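Local coordinates for PAC2 family protein (Mycobacterium tuberculosis, PDB 2WAM) that is of unknown function but belongs to the PAC2 family and represents a duplicated gene family in actinobacteria, at residues I213-S218 with A333-F338. Residues are numbered along the deposited sequence; the frame is centred on the assembly and turned at random.
Sequences IQVPGS and AEFERF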
ATOM      1  N   ILE A 213     -17.748   0.275 -37.966  1.00 68.51           N
ATOM      2  CA  ILE A 213     -18.371   1.310 -37.138  1.00 58.80           C
ATOM      3  C   ILE A 213     -17.548   1.626 -35.887  1.00 58.20           C
ATOM      4  O   ILE A 213     -16.740   0.812 -35.431  1.00 63.99           O
ATOM      5  CB  ILE A 213     -19.789   0.923 -36.685  1.00 51.16           C
ATOM      6  CG1 ILE A 213     -19.762  -0.401 -35.927  1.00 45.03           C
ATOM      7  CG2 ILE A 213     -20.731   0.837 -37.870  1.00 59.09           C
ATOM      8  CD1 ILE A 213     -21.116  -0.810 -35.394  1.00 42.71           C
ATOM      9  N   GLN A 214     -17.756   2.825 -35.352  1.00 51.09           N
ATOM     10  CA  GLN A 214     -17.156   3.255 -34.097  1.00 45.53           C
ATOM     11  C   GLN A 214     -18.284   3.361 -33.085  1.00 50.89           C
ATOM     12  O   GLN A 214     -19.225   4.128 -33.278  1.00 52.08           O
ATOM     13  CB  GLN A 214     -16.506   4.631 -34.248  1.00 50.06           C
ATOM     14  CG  GLN A 214     -15.556   4.789 -35.425  1.00 64.43           C
ATOM     15  CD  GLN A 214     -14.104   4.581 -35.040  1.00 82.98           C
ATOM     16  OE1 GLN A 214     -13.545   3.505 -35.251  1.00 95.95           O
ATOM     17  NE2 GLN A 214     -13.484   5.612 -34.462  1.00 80.91           N
ATOM     18  N   VAL A 215     -18.212   2.582 -32.017  1.00 49.54           N
ATOM     19  CA  VAL A 215     -19.221   2.667 -30.968  1.00 50.23           C
ATOM     20  C   VAL A 215     -18.569   2.982 -29.634  1.00 45.24           C
ATOM     21  O   VAL A 215     -17.424   2.605 -29.406  1.00 47.73           O
ATOM     22  CB  VAL A 215     -20.026   1.363 -30.853  1.00 56.88           C
ATOM     23  CG1 VAL A 215     -20.778   1.107 -32.145  1.00 66.49           C
ATOM     24  CG2 VAL A 215     -19.114   0.195 -30.531  1.00 45.10           C
ATOM     25  N   PRO A 216     -19.280   3.704 -28.758  1.00 45.83           N
ATOM     26  CA  PRO A 216     -18.773   3.879 -27.396  1.00 46.18           C
ATOM     27  C   PRO A 216     -18.430   2.525 -26.783  1.00 41.83           C
ATOM     28  O   PRO A 216     -19.202   1.580 -26.912  1.00 42.10           O
ATOM     29  CB  PRO A 216     -19.961   4.529 -26.657  1.00 40.99           C
ATOM     30  CG  PRO A 216     -21.126   4.399 -27.600  1.00 47.74           C
ATOM     31  CD  PRO A 216     -20.516   4.471 -28.956  1.00 47.64           C
ATOM     32  N   GLY A 217     -17.268   2.430 -26.149  1.00 40.27           N
ATOM     33  CA  GLY A 217     -16.853   1.196 -25.518  1.00 37.16           C
ATOM     34  C   GLY A 217     -17.584   0.938 -24.218  1.00 32.77           C
ATOM     35  O   GLY A 217     -18.095   1.865 -23.580  1.00 30.21           O
ATOM     36  N   SER A 218     -17.645  -0.330 -23.837  1.00 35.72           N
ATOM     37  CA  SER A 218     -18.182  -0.737 -22.540  1.00 35.43           C
ATOM     38  C   SER A 218     -17.214  -1.704 -21.843  1.00 34.09           C
ATOM     39  O   SER A 218     -16.377  -2.334 -22.489  1.00 42.56           O
ATOM     40  CB  SER A 218     -19.558  -1.380 -22.714  1.00 33.12           C
ATOM     41  OG  SER A 218     -19.476  -2.636 -23.371  1.00 37.93           O
ATOM     42  N   ALA A 333     -26.359   1.568 -38.876  1.00 95.28           N
ATOM     43  CA  ALA A 333     -26.452   2.941 -38.388  1.00 88.38           C
ATOM     44  C   ALA A 333     -27.454   3.004 -37.243  1.00 88.99           C
ATOM     45  O   ALA A 333     -27.322   3.835 -36.345  1.00 83.17           O
ATOM     46  CB  ALA A 333     -26.858   3.889 -39.507  1.00 80.13           C
ATOM     47  N   GLU A 334     -28.458   2.128 -37.282  1.00 96.14           N
ATOM     48  CA  GLU A 334     -29.388   1.978 -36.162  1.00 93.56           C
ATOM     49  C   GLU A 334     -28.628   1.512 -34.926  1.00 90.51           C
ATOM     50  O   GLU A 334     -28.758   2.090 -33.848  1.00 89.20           O
ATOM     51  CB  GLU A 334     -30.509   0.987 -36.490  1.00 86.61           C
ATOM     52  CG  GLU A 334     -31.846   1.630 -36.847  1.00 87.13           C
ATOM     53  CD  GLU A 334     -32.958   0.601 -37.052  1.00 86.76           C
ATOM     54  OE1 GLU A 334     -33.311  -0.117 -36.085  1.00 63.23           O
ATOM     55  OE2 GLU A 334     -33.486   0.518 -38.187  1.00 95.76           O
ATOM     56  N   PHE A 335     -27.830   0.465 -35.095  1.00 86.34           N
ATOM     57  CA  PHE A 335     -27.004  -0.040 -34.009  1.00 90.19           C
ATOM     58  C   PHE A 335     -26.180   1.088 -33.358  1.00 97.49           C
ATOM     59  O   PHE A 335     -26.130   1.195 -32.133  1.00 97.48           O
ATOM     60  CB  PHE A 335     -26.105  -1.165 -34.525  1.00 86.62           C
ATOM     61  CG  PHE A 335     -25.461  -1.981 -33.441  1.00 81.30           C
ATOM     62  CD1 PHE A 335     -26.107  -3.089 -32.915  1.00 80.42           C
ATOM     63  CD2 PHE A 335     -24.201  -1.651 -32.960  1.00 79.56           C
ATOM     64  CE1 PHE A 335     -25.513  -3.850 -31.921  1.00 78.01           C
ATOM     65  CE2 PHE A 335     -23.599  -2.406 -31.966  1.00 80.78           C
ATOM     66  CZ  PHE A 335     -24.257  -3.508 -31.445  1.00 79.29           C
ATOM     67  N   GLU A 336     -25.554   1.933 -34.180  1.00102.01           N
ATOM     68  CA  GLU A 336     -24.738   3.053 -33.693  1.00101.52           C
ATOM     69  C   GLU A 336     -25.547   4.127 -32.964  1.00102.66           C
ATOM     70  O   GLU A 336     -25.185   4.555 -31.867  1.00100.85           O
ATOM     71  CB  GLU A 336     -24.000   3.721 -34.854  1.00105.57           C
ATOM     72  CG  GLU A 336     -22.609   3.198 -35.143  1.00109.57           C
ATOM     73  CD  GLU A 336     -21.921   3.990 -36.247  1.00113.58           C
ATOM     74  OE1 GLU A 336     -22.631   4.624 -37.062  1.00112.49           O
ATOM     75  OE2 GLU A 336     -20.672   3.984 -36.301  1.00113.42           O
ATOM     76  N   ARG A 337     -26.627   4.580 -33.595  1.00105.44           N
ATOM     77  CA  ARG A 337     -27.434   5.679 -33.068  1.00102.13           C
ATOM     78  C   ARG A 337     -28.101   5.310 -31.749  1.00 95.71           C
ATOM     79  O   ARG A 337     -28.194   6.134 -30.840  1.00 88.31           O
ATOM     80  CB  ARG A 337     -28.489   6.101 -34.096  1.00 98.72           C
ATOM     81  CG  ARG A 337     -29.447   7.169 -33.609  1.00 97.77           C
ATOM     82  CD  ARG A 337     -30.325   7.661 -34.743  1.00106.89           C
ATOM     83  NE  ARG A 337     -31.419   8.503 -34.262  1.00117.86           N
ATOM     84  CZ  ARG A 337     -32.202   9.242 -35.046  1.00123.47           C
ATOM     85  NH1 ARG A 337     -32.014   9.255 -36.360  1.00126.74           N
ATOM     86  NH2 ARG A 337     -33.173   9.974 -34.515  1.00120.52           N
ATOM     87  N   PHE A 338     -28.557   4.061 -31.664  1.00 96.73           N
ATOM     88  CA  PHE A 338     -29.271   3.547 -30.495  1.00 93.37           C
ATOM     89  C   PHE A 338     -28.346   3.182 -29.335  1.00 87.41           C
ATOM     90  O   PHE A 338     -28.642   3.494 -28.183  1.00 88.59           O
ATOM     91  CB  PHE A 338     -30.106   2.322 -30.874  1.00 94.21           C
ATOM     92  CG  PHE A 338     -31.456   2.654 -31.445  1.00 99.30           C
ATOM     93  CD1 PHE A 338     -31.800   2.245 -32.725  1.00102.25           C
ATOM     94  CD2 PHE A 338     -32.385   3.363 -30.699  1.00 99.78           C
ATOM     95  CE1 PHE A 338     -33.044   2.539 -33.249  1.00108.87           C
ATOM     96  CE2 PHE A 338     -33.628   3.660 -31.217  1.00103.41           C
ATOM     97  CZ  PHE A 338     -33.959   3.248 -32.495  1.00109.24           C
TER
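Glu336 OE2 and the backbone N of Gln214 make the polar link between helix 333-343 and strand 213-216. The glutamate chain, extended beyond CG, carries the carboxylate across to the strand, where OE2 accepts a hydrogen bond from Gln214 N at 3.3 Å. The N-H···O angle of 143° makes this a bent, rather long bond, although the donor meets the oxygen nearly along its C-O axis. The first bond of the Gln214 side chain points away from the helix, and its OE1 is hydrogen-bonded to Thr117 OG1 of the second subunit, another copy of this protein.

Packing flanks this link. Ile213 and Glu336 run past each other in opposite directions, with Ile213 CG2 3.7 Å from the carboxylate carbon Glu336 CD, while Val215 CG1 lies 4.1 Å from the aliphatic Glu336 CG. The apolar contacts centre on Phe335, which, with CG anti to its backbone N (chi1 -166°), brings CD2 to within 4.0 Å of Ile213 CD1. Val215 CG1 lies near the ring plane at its edge, 4.5 Å from Phe335 CD2. Val181 also touches Phe335.

Strand 213-216 pairs antiparallel with a strand of the second subunit, and the helix runs beside it at 24°. One carboxylate oxygen, probably charged, and a small apolar cluster thus join the C-terminal helix to a strand that takes part in the subunit interface.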